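Local coordinates for putative endonuclease/exonuclease/phosphatase family protein (Bacteroides thetaiotaomicron, PDB 3MPR), which is probably a metal-dependent hydrolase of the endonuclease/exonuclease/phosphatase family, perhaps a nuclease that cleaves phosphodiester bonds in nucleic acids, at residues R15-S20 against L54-D59; N211-N216 against F281-E286; Y248-E253 against E273-S278. One frame throughout, in Å; residues are numbered along the deposited sequence.

Interaction 1. Residues R15-S20 against L54-D59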
loop_
_atom_site.group_PDB
_atom_site.type_symbol
_atom_site.label_atom_id
_atom_site.label_comp_id
_atom_site.label_asym_id
_atom_site.label_seq_id
_atom_site.Cartn_x
_atom_site.Cartn_y
_atom_site.Cartn_z
ATOM N N ARG A 15 0.966 -19.334 0.838
ATOM C CA ARG A 15 2.002 -20.365 0.964
ATOM C C ARG A 15 1.698 -21.395 2.062
ATOM O O ARG A 15 1.586 -21.067 3.247
ATOM C CB ARG A 15 3.381 -19.735 1.172
ATOM C CG ARG A 15 4.531 -20.738 1.228
ATOM C CD ARG A 15 4.575 -21.569 -0.051
ATOM N NE ARG A 15 5.734 -22.459 -0.113
ATOM C CZ ARG A 15 5.812 -23.493 -0.944
ATOM N NH1 ARG A 15 4.795 -23.756 -1.758
ATOM N NH2 ARG A 15 6.889 -24.266 -0.956
ATOM N N ASN A 16 1.553 -22.650 1.661
ATOM C CA ASN A 16 1.222 -23.688 2.627
ATOM C C ASN A 16 2.286 -23.776 3.722
ATOM O O ASN A 16 3.479 -23.600 3.466
ATOM C CB ASN A 16 1.047 -25.036 1.929
ATOM C CG ASN A 16 2.358 -25.628 1.481
ATOM O OD1 ASN A 16 2.746 -25.509 0.322
ATOM N ND2 ASN A 16 3.057 -26.268 2.406
ATOM N N ALA A 17 1.845 -24.042 4.942
ATOM C CA ALA A 17 2.767 -24.174 6.062
ATOM C C ALA A 17 3.522 -25.496 5.974
ATOM O O ALA A 17 2.912 -26.561 5.944
ATOM C CB ALA A 17 2.028 -24.056 7.379
ATOM N N ASN A 18 4.848 -25.415 5.911
ATOM C CA ASN A 18 5.702 -26.605 5.830
ATOM C C ASN A 18 7.054 -26.399 6.510
ATOM O O ASN A 18 7.479 -25.263 6.741
ATOM C CB ASN A 18 5.928 -27.024 4.374
ATOM C CG ASN A 18 6.701 -25.987 3.582
ATOM O OD1 ASN A 18 7.937 -25.982 3.578
ATOM N ND2 ASN A 18 5.974 -25.091 2.906
ATOM N N GLY A 19 7.735 -27.507 6.800
ATOM C CA GLY A 19 9.000 -27.481 7.516
ATOM C C GLY A 19 10.189 -26.906 6.766
ATOM O O GLY A 19 11.097 -26.350 7.384
ATOM N N SER A 20 10.201 -27.043 5.443
ATOM C CA SER A 20 11.278 -26.493 4.621
ATOM C C SER A 20 11.322 -24.967 4.662
ATOM O O SER A 20 12.392 -24.370 4.764
ATOM C CB SER A 20 11.141 -26.953 3.165
ATOM O OG SER A 20 11.338 -28.352 3.045
ATOM N N LEU A 54 -6.228 -26.033 6.867
ATOM C CA LEU A 54 -7.238 -25.501 7.768
ATOM C C LEU A 54 -6.626 -24.765 8.961
ATOM O O LEU A 54 -7.151 -23.746 9.394
ATOM C CB LEU A 54 -8.179 -26.615 8.253
ATOM C CG LEU A 54 -9.267 -26.206 9.250
ATOM C CD1 LEU A 54 -10.185 -25.142 8.665
ATOM C CD2 LEU A 54 -10.076 -27.421 9.714
ATOM N N HIS A 55 -5.526 -25.272 9.510
ATOM C CA HIS A 55 -4.948 -24.606 10.669
ATOM C C HIS A 55 -4.498 -23.181 10.340
ATOM O O HIS A 55 -4.640 -22.277 11.163
ATOM C CB HIS A 55 -3.839 -25.433 11.336
ATOM C CG HIS A 55 -2.540 -25.461 10.588
ATOM N ND1 HIS A 55 -2.255 -26.403 9.623
ATOM C CD2 HIS A 55 -1.425 -24.708 10.717
ATOM C CE1 HIS A 55 -1.030 -26.210 9.168
ATOM N NE2 HIS A 55 -0.504 -25.185 9.817
ATOM N N GLN A 56 -3.989 -22.985 9.127
ATOM C CA GLN A 56 -3.599 -21.656 8.662
ATOM C C GLN A 56 -4.807 -20.726 8.501
ATOM O O GLN A 56 -4.719 -19.523 8.759
ATOM C CB GLN A 56 -2.875 -21.774 7.325
ATOM C CG GLN A 56 -1.550 -22.508 7.392
ATOM C CD GLN A 56 -0.897 -22.574 6.043
ATOM O OE1 GLN A 56 -0.286 -21.602 5.590
ATOM N NE2 GLN A 56 -1.041 -23.703 5.374
ATOM N N LEU A 57 -5.931 -21.275 8.045
ATOM C CA LEU A 57 -7.152 -20.479 7.917
ATOM C C LEU A 57 -7.611 -19.995 9.285
ATOM O O LEU A 57 -8.040 -18.848 9.438
ATOM C CB LEU A 57 -8.257 -21.289 7.230
ATOM C CG LEU A 57 -7.975 -21.683 5.772
ATOM C CD1 LEU A 57 -9.093 -22.575 5.260
ATOM C CD2 LEU A 57 -7.840 -20.427 4.889
ATOM N N LYS A 58 -7.522 -20.872 10.288
ATOM C CA LYS A 58 -7.946 -20.507 11.641
ATOM C C LYS A 58 -7.047 -19.418 12.232
ATOM O O LYS A 58 -7.517 -18.507 12.906
ATOM C CB LYS A 58 -7.971 -21.750 12.541
ATOM C CG LYS A 58 -9.193 -22.619 12.264
ATOM C CD LYS A 58 -9.144 -23.922 13.032
ATOM C CE LYS A 58 -10.372 -24.776 12.732
ATOM N NZ LYS A 58 -10.227 -26.102 13.409
ATOM N N ASP A 59 -5.751 -19.525 11.970
ATOM C CA ASP A 59 -4.797 -18.496 12.381
ATOM C C ASP A 59 -5.145 -17.158 11.747
ATOM O O ASP A 59 -5.107 -16.110 12.400
ATOM C CB ASP A 59 -3.380 -18.860 11.932
ATOM C CG ASP A 59 -2.858 -20.117 12.587
ATOM O OD1 ASP A 59 -3.422 -20.519 13.624
ATOM O OD2 ASP A 59 -1.879 -20.689 12.057
#
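A17 and Q56 bring the two backbones together, their CA atoms 7.3 Å apart. Residues 15-18 form an irregular loop leading into helix 19-24, while residues 54-59 are the first turns of helix 54-63, so a loop meets the flank of a helix. CB of R15 turns away from the helix.

The methyl group of A17 carries the contact. Its CB lies 3.5 Å from CD of Q56 and 3.9 Å from CG of Q56, and the H55 ring lies near the methyl, obliquely placed. A small side chain suits this place, because the Q56 chain, extended beyond CG, lays its terminal amide against the loop backbone between R15 and A17. CG of Q56 also sits on one face of the H55 ring, 3.7 Å above its plane. W28 of helix 28-41 packs on both A17 and Q56, and its NE1 is hydrogen-bonded to OD2 of D59.

N18 holds the loop's own shape. Its ND2 donates to O of N16 at 3.0 Å in a bent bond (131° at the hydrogen), while OD1 accepts from N of D21. An asparagine suits the N-cap, since one short amide can serve the first turn of helix 19-24 and the preceding loop together. The R15 guanidinium forms salt bridges with D21 and E51, and N of N16 donates to E51. E51 binds magnesium in this protein, although no metal is bound to this chain here, so the arrangement belongs to the surroundings of the metal site at the sheet ends of the DNase I-like fold.

Interaction 2. Residues N211-N216 against F281-E286; sequences NGTFNN and FPVKVE
F281 is the centre of this contact: N215 lies over one face of its ring, and T213 grips its backbone. The side-chain nitrogen ND2 of N215 stands 3.3 Å above the ring plane, over the centre, with the amide tilted 59° from the ring. Chi1 of N215 (63°) sets CG between the backbone N and the carbonyl carbon, which brings this base of the amide to the ring. CB of N215 makes a separate contact, 3.8 Å from CZ of F281. An amide suits this place: its nitrogen over the face is consistent with a weak attraction to the pi cloud, while OD1 accepts from F217 N. ND2 also makes a weak bond to S278 O.

At the ring edge, O of G212 lies in the plane, 3.4 Å from CD2 of F281. This buried carbonyl has no hydrogen-bond partner in the model, and the slightly positive C-H rim is probably a partial substitute. N211 adds its amide obliquely near CE2, its ND2 being tied to S221 O.

T213 works through two groups. Its carbonyl O accepts from N of F281 at 2.8 Å, nearly straight at 158°, and its methyl CG2 meets CG2 of V283 at 3.6 Å. The branched threonine suits the spot because its other arm, OG1, is held by D228 and the backbone N of I227.

V283 also packs on Y241 and on I230 of strand 228-232, and so lies between the two sheets. R249 of the second subunit packs on F281. Strand 283-289 follows the Ser-Asp-His sequence S278-D279-H280, and the arrangement is typical of the end of the two-layered beta sandwich of DNase I-like enzymes.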
loop_
_atom_site.group_PDB
_atom_site.type_symbol
_atom_site.label_atom_id
_atom_site.label_comp_id
_atom_site.label_asym_id
_atom_site.label_seq_id
_atom_site.Cartn_x
_atom_site.Cartn_y
_atom_site.Cartn_z
ATOM N N ASN A 211 6.572 -5.073 -9.794
ATOM C CA ASN A 211 7.021 -6.446 -9.930
ATOM C C ASN A 211 5.880 -7.300 -10.477
ATOM O O ASN A 211 4.722 -6.857 -10.519
ATOM C CB ASN A 211 7.475 -6.992 -8.572
ATOM C CG ASN A 211 8.718 -7.865 -8.676
ATOM O OD1 ASN A 211 8.803 -8.726 -9.544
ATOM N ND2 ASN A 211 9.697 -7.631 -7.790
ATOM N N GLY A 212 6.217 -8.513 -10.901
ATOM C CA GLY A 212 5.228 -9.540 -11.181
ATOM C C GLY A 212 4.774 -10.145 -9.866
ATOM O O GLY A 212 5.033 -9.582 -8.801
ATOM N N THR A 213 4.118 -11.302 -9.913
ATOM C CA THR A 213 3.434 -11.765 -8.716
ATOM C C THR A 213 4.118 -12.889 -7.938
ATOM O O THR A 213 3.856 -13.051 -6.751
ATOM C CB THR A 213 1.970 -12.139 -9.006
ATOM O OG1 THR A 213 1.928 -13.301 -9.846
ATOM C CG2 THR A 213 1.269 -10.968 -9.697
ATOM N N PHE A 214 4.994 -13.657 -8.580
ATOM C CA PHE A 214 5.762 -14.671 -7.845
ATOM C C PHE A 214 7.131 -14.132 -7.427
ATOM O O PHE A 214 7.812 -13.484 -8.223
ATOM C CB PHE A 214 5.925 -15.935 -8.702
ATOM C CG PHE A 214 6.579 -17.096 -7.968
ATOM C CD1 PHE A 214 6.027 -17.601 -6.804
ATOM C CD2 PHE A 214 7.732 -17.687 -8.469
ATOM C CE1 PHE A 214 6.624 -18.665 -6.133
ATOM C CE2 PHE A 214 8.330 -18.752 -7.810
ATOM C CZ PHE A 214 7.779 -19.236 -6.644
ATOM N N ASN A 215 7.539 -14.391 -6.182
ATOM C CA ASN A 215 8.863 -13.972 -5.739
ATOM C C ASN A 215 9.762 -15.106 -5.202
ATOM O O ASN A 215 10.961 -14.905 -5.038
ATOM C CB ASN A 215 8.784 -12.810 -4.735
ATOM C CG ASN A 215 8.066 -13.188 -3.456
ATOM O OD1 ASN A 215 8.462 -14.123 -2.762
ATOM N ND2 ASN A 215 7.015 -12.446 -3.123
ATOM N N ASN A 216 9.189 -16.282 -4.925
ATOM C CA ASN A 216 9.985 -17.411 -4.449
ATOM C C ASN A 216 10.713 -17.115 -3.122
ATOM O O ASN A 216 11.793 -17.645 -2.853
ATOM C CB ASN A 216 11.002 -17.812 -5.526
ATOM C CG ASN A 216 11.542 -19.220 -5.327
ATOM O OD1 ASN A 216 10.842 -20.101 -4.835
ATOM N ND2 ASN A 216 12.799 -19.429 -5.699
ATOM N N PHE A 281 3.481 -11.988 -4.155
ATOM C CA PHE A 281 2.979 -10.692 -3.709
ATOM C C PHE A 281 1.466 -10.678 -3.860
ATOM O O PHE A 281 0.953 -11.234 -4.816
ATOM C CB PHE A 281 3.564 -9.569 -4.555
ATOM C CG PHE A 281 5.054 -9.434 -4.425
ATOM C CD1 PHE A 281 5.634 -9.252 -3.185
ATOM C CD2 PHE A 281 5.869 -9.482 -5.541
ATOM C CE1 PHE A 281 6.999 -9.128 -3.054
ATOM C CE2 PHE A 281 7.244 -9.360 -5.413
ATOM C CZ PHE A 281 7.802 -9.187 -4.167
ATOM N N PRO A 282 0.751 -10.013 -2.932
ATOM C CA PRO A 282 -0.694 -9.853 -3.139
ATOM C C PRO A 282 -0.989 -8.952 -4.331
ATOM O O PRO A 282 -0.256 -8.009 -4.604
ATOM C CB PRO A 282 -1.169 -9.173 -1.852
ATOM C CG PRO A 282 0.025 -8.535 -1.276
ATOM C CD PRO A 282 1.218 -9.362 -1.694
ATOM N N VAL A 283 -2.065 -9.260 -5.044
ATOM C CA VAL A 283 -2.549 -8.381 -6.085
ATOM C C VAL A 283 -3.795 -7.694 -5.533
ATOM O O VAL A 283 -4.728 -8.362 -5.100
ATOM C CB VAL A 283 -2.936 -9.169 -7.354
ATOM C CG1 VAL A 283 -3.655 -8.261 -8.348
ATOM C CG2 VAL A 283 -1.698 -9.820 -7.998
ATOM N N LYS A 284 -3.801 -6.366 -5.529
ATOM C CA LYS A 284 -4.926 -5.620 -4.972
ATOM C C LYS A 284 -5.600 -4.820 -6.080
ATOM O O LYS A 284 -4.941 -4.065 -6.797
ATOM C CB LYS A 284 -4.452 -4.686 -3.847
ATOM C CG LYS A 284 -5.506 -3.689 -3.407
ATOM C CD LYS A 284 -4.990 -2.722 -2.356
ATOM C CE LYS A 284 -5.889 -1.484 -2.265
ATOM N NZ LYS A 284 -5.581 -0.638 -1.052
ATOM N N VAL A 285 -6.913 -4.974 -6.212
ATOM C CA VAL A 285 -7.657 -4.282 -7.270
ATOM C C VAL A 285 -8.864 -3.533 -6.696
ATOM O O VAL A 285 -9.592 -4.064 -5.856
ATOM C CB VAL A 285 -8.122 -5.272 -8.362
ATOM C CG1 VAL A 285 -9.125 -4.590 -9.330
ATOM C CG2 VAL A 285 -6.899 -5.832 -9.122
ATOM N N GLU A 286 -9.047 -2.292 -7.132
ATOM C CA GLU A 286 -10.148 -1.472 -6.667
ATOM C C GLU A 286 -11.146 -1.373 -7.806
ATOM O O GLU A 286 -10.788 -1.005 -8.923
ATOM C CB GLU A 286 -9.652 -0.091 -6.215
ATOM C CG GLU A 286 -8.827 -0.173 -4.912
ATOM C CD GLU A 286 -7.750 0.901 -4.816
ATOM O OE1 GLU A 286 -8.005 1.943 -4.189
ATOM O OE2 GLU A 286 -6.644 0.695 -5.357
#

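Interaction 3. Residues Y248-E253 against E273-S278. With ACY (acetic acid), chain E.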
loop_
_atom_site.group_PDB
_atom_site.type_symbol
_atom_site.label_atom_id
_atom_site.label_comp_id
_atom_site.label_asym_id
_atom_site.label_seq_id
_atom_site.Cartn_x
_atom_site.Cartn_y
_atom_site.Cartn_z
ATOM N N TYR A 248 8.955 -7.426 5.532
ATOM C CA TYR A 248 9.336 -7.318 6.930
ATOM C C TYR A 248 10.821 -7.668 7.072
ATOM O O TYR A 248 11.522 -7.819 6.067
ATOM C CB TYR A 248 8.425 -8.183 7.824
ATOM C CG TYR A 248 8.608 -9.698 7.732
ATOM C CD1 TYR A 248 9.299 -10.382 8.718
ATOM C CD2 TYR A 248 8.048 -10.438 6.697
ATOM C CE1 TYR A 248 9.454 -11.754 8.672
ATOM C CE2 TYR A 248 8.197 -11.835 6.640
ATOM C CZ TYR A 248 8.906 -12.479 7.641
ATOM O OH TYR A 248 9.095 -13.844 7.627
ATOM N N ARG A 249 11.313 -7.765 8.303
ATOM C CA ARG A 249 12.736 -8.030 8.507
ATOM C C ARG A 249 12.910 -9.108 9.550
ATOM O O ARG A 249 12.121 -9.195 10.489
ATOM C CB ARG A 249 13.483 -6.777 8.970
ATOM C CG ARG A 249 13.436 -5.588 7.996
ATOM C CD ARG A 249 14.340 -5.756 6.761
ATOM N NE ARG A 249 14.256 -4.555 5.929
ATOM C CZ ARG A 249 13.324 -4.354 5.004
ATOM N NH1 ARG A 249 12.422 -5.302 4.760
ATOM N NH2 ARG A 249 13.300 -3.214 4.315
ATOM N N SER A 250 13.965 -9.903 9.400
ATOM C CA SER A 250 14.319 -10.881 10.420
ATOM C C SER A 250 15.800 -10.763 10.733
ATOM O O SER A 250 16.569 -10.212 9.947
ATOM C CB SER A 250 13.991 -12.297 9.944
ATOM O OG SER A 250 14.804 -12.630 8.834
ATOM N N VAL A 251 16.196 -11.261 11.897
ATOM C CA VAL A 251 17.606 -11.270 12.261
ATOM C C VAL A 251 18.332 -12.351 11.475
ATOM O O VAL A 251 17.881 -13.495 11.414
ATOM C CB VAL A 251 17.802 -11.513 13.763
ATOM C CG1 VAL A 251 19.291 -11.639 14.093
ATOM C CG2 VAL A 251 17.172 -10.383 14.558
ATOM N N ARG A 252 19.442 -11.966 10.857
ATOM C CA ARG A 252 20.293 -12.888 10.111
ATOM C C ARG A 252 21.015 -13.823 11.071
ATOM O O ARG A 252 21.758 -13.369 11.941
ATOM C CB ARG A 252 21.333 -12.108 9.306
ATOM C CG ARG A 252 21.178 -12.202 7.808
ATOM C CD ARG A 252 22.416 -11.684 7.093
ATOM N NE ARG A 252 22.069 -10.824 5.963
ATOM C CZ ARG A 252 21.567 -11.259 4.810
ATOM N NH1 ARG A 252 21.339 -12.555 4.624
ATOM N NH2 ARG A 252 21.288 -10.394 3.841
ATOM N N GLU A 253 20.794 -15.124 10.908
ATOM C CA GLU A 253 21.464 -16.124 11.729
ATOM C C GLU A 253 22.885 -16.361 11.236
ATOM O O GLU A 253 23.836 -15.779 11.758
ATOM C CB GLU A 253 20.685 -17.441 11.725
ATOM C CG GLU A 253 20.679 -18.161 10.384
ATOM C CD GLU A 253 20.530 -19.664 10.536
ATOM O OE1 GLU A 253 20.598 -20.150 11.684
ATOM O OE2 GLU A 253 20.348 -20.359 9.514
ATOM N N GLU A 273 17.788 -9.122 7.433
ATOM C CA GLU A 273 17.535 -9.337 6.020
ATOM C C GLU A 273 16.056 -9.144 5.713
ATOM O O GLU A 273 15.199 -9.374 6.564
ATOM C CB GLU A 273 17.980 -10.730 5.581
ATOM C CG GLU A 273 17.223 -11.873 6.225
ATOM C CD GLU A 273 17.827 -13.235 5.863
ATOM O OE1 GLU A 273 17.654 -13.679 4.704
ATOM O OE2 GLU A 273 18.487 -13.850 6.730
ATOM N N ALA A 274 15.768 -8.718 4.494
ATOM C CA ALA A 274 14.386 -8.569 4.069
ATOM C C ALA A 274 13.756 -9.941 3.916
ATOM O O ALA A 274 14.423 -10.893 3.514
ATOM C CB ALA A 274 14.313 -7.805 2.760
ATOM N N ARG A 275 12.469 -10.032 4.244
ATOM C CA ARG A 275 11.696 -11.262 4.094
ATOM C C ARG A 275 10.384 -10.886 3.431
ATOM O O ARG A 275 9.815 -9.846 3.756
ATOM C CB ARG A 275 11.354 -11.842 5.474
ATOM C CG ARG A 275 12.530 -12.381 6.264
ATOM C CD ARG A 275 12.889 -13.769 5.776
ATOM N NE ARG A 275 14.033 -14.323 6.500
ATOM C CZ ARG A 275 14.588 -15.496 6.212
ATOM N NH1 ARG A 275 14.102 -16.236 5.221
ATOM N NH2 ARG A 275 15.631 -15.927 6.911
ATOM N N THR A 276 9.888 -11.723 2.525
ATOM C CA THR A 276 8.586 -11.457 1.926
ATOM C C THR A 276 7.529 -12.196 2.756
ATOM O O THR A 276 7.771 -13.311 3.211
ATOM C CB THR A 276 8.531 -11.898 0.457
ATOM O OG1 THR A 276 8.855 -13.295 0.363
ATOM C CG2 THR A 276 9.512 -11.084 -0.374
ATOM N N PRO A 277 6.371 -11.560 2.985
ATOM C CA PRO A 277 5.328 -12.167 3.824
ATOM C C PRO A 277 4.818 -13.487 3.237
ATOM O O PRO A 277 4.427 -14.363 3.993
ATOM C CB PRO A 277 4.227 -11.105 3.836
ATOM C CG PRO A 277 4.973 -9.807 3.631
ATOM C CD PRO A 277 6.081 -10.151 2.670
ATOM N N SER A 278 4.825 -13.620 1.914
ATOM C CA SER A 278 4.593 -14.920 1.290
ATOM C C SER A 278 5.495 -15.044 0.078
ATOM O O SER A 278 6.198 -14.105 -0.260
ATOM C CB SER A 278 3.132 -15.099 0.875
ATOM O OG SER A 278 2.969 -16.367 0.265
HETATM C C ACY E . 9.016 -6.574 11.256
HETATM O O ACY E . 8.455 -7.694 11.345
HETATM O OXT ACY E . 9.786 -6.221 10.321
HETATM C CH3 ACY E . 8.716 -5.596 12.351
HETATM O O HOH W 1 9.146 -14.860 4.997
HETATM O O HOH W 2 16.751 -14.442 9.023
#
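R275 covers one face of the Y248 ring: its CB sits 3.3 Å above the plane, offset toward the rim, a CH-pi contact, while T276 O and P277 CA lie at the ring edge. The R275 guanidinium takes S250 OG and a water at its edge, in plane; NE donates to OG at 3.0 Å, almost straight (168°), E273 OE1 stands over a face, and NH1 is held by R24 O and D26. E273 CB lies over the centre of the R252 guanidinium, and a long salt bridge from R252 NH1 to E273 OE2 adds charge attraction alone. Serine suits its place because OG also donates to the in-plane water.

The strands pair antiparallel, with Y248-R275 and S250-E273 as hydrogen-bonded pairs. Y248 O accepts from R275 N and R249 NH1 on opposite faces. Another water joins Y248 OH to T276 O.

An alanine at Y248 would probably uncover R275 CB and leave Q30 and that water without the phenol hydroxyl.

R249 N donates to OXT of an acetic acid molecule, probably from the crystallisation liquor, and NE donates to S221 O of the second subunit. The two-stranded arm lies against helix 28-41, where Y248 and P277 pack on V34.

Along the chain interaction 1 is complete before the other two begin, whereas 248-253 and 273-278 both fall between the two segments of interaction 2. The three centres lie about 18 to 20 Å from one another. Interactions 1 and 3 meet where R15 CB packs on S278 OG, and both lean on helix 28-41. Interactions 2 and 3 touch through N215 and T276, the short connection 276-282 leading from the two-stranded arm into strand 283-289 of the larger sheet. Interaction 1 stands beside E51, which binds magnesium in this protein, while interactions 2 and 3 touch the second subunit. The surroundings of the metal site and the dimer contact are thus joined through neighbouring loops.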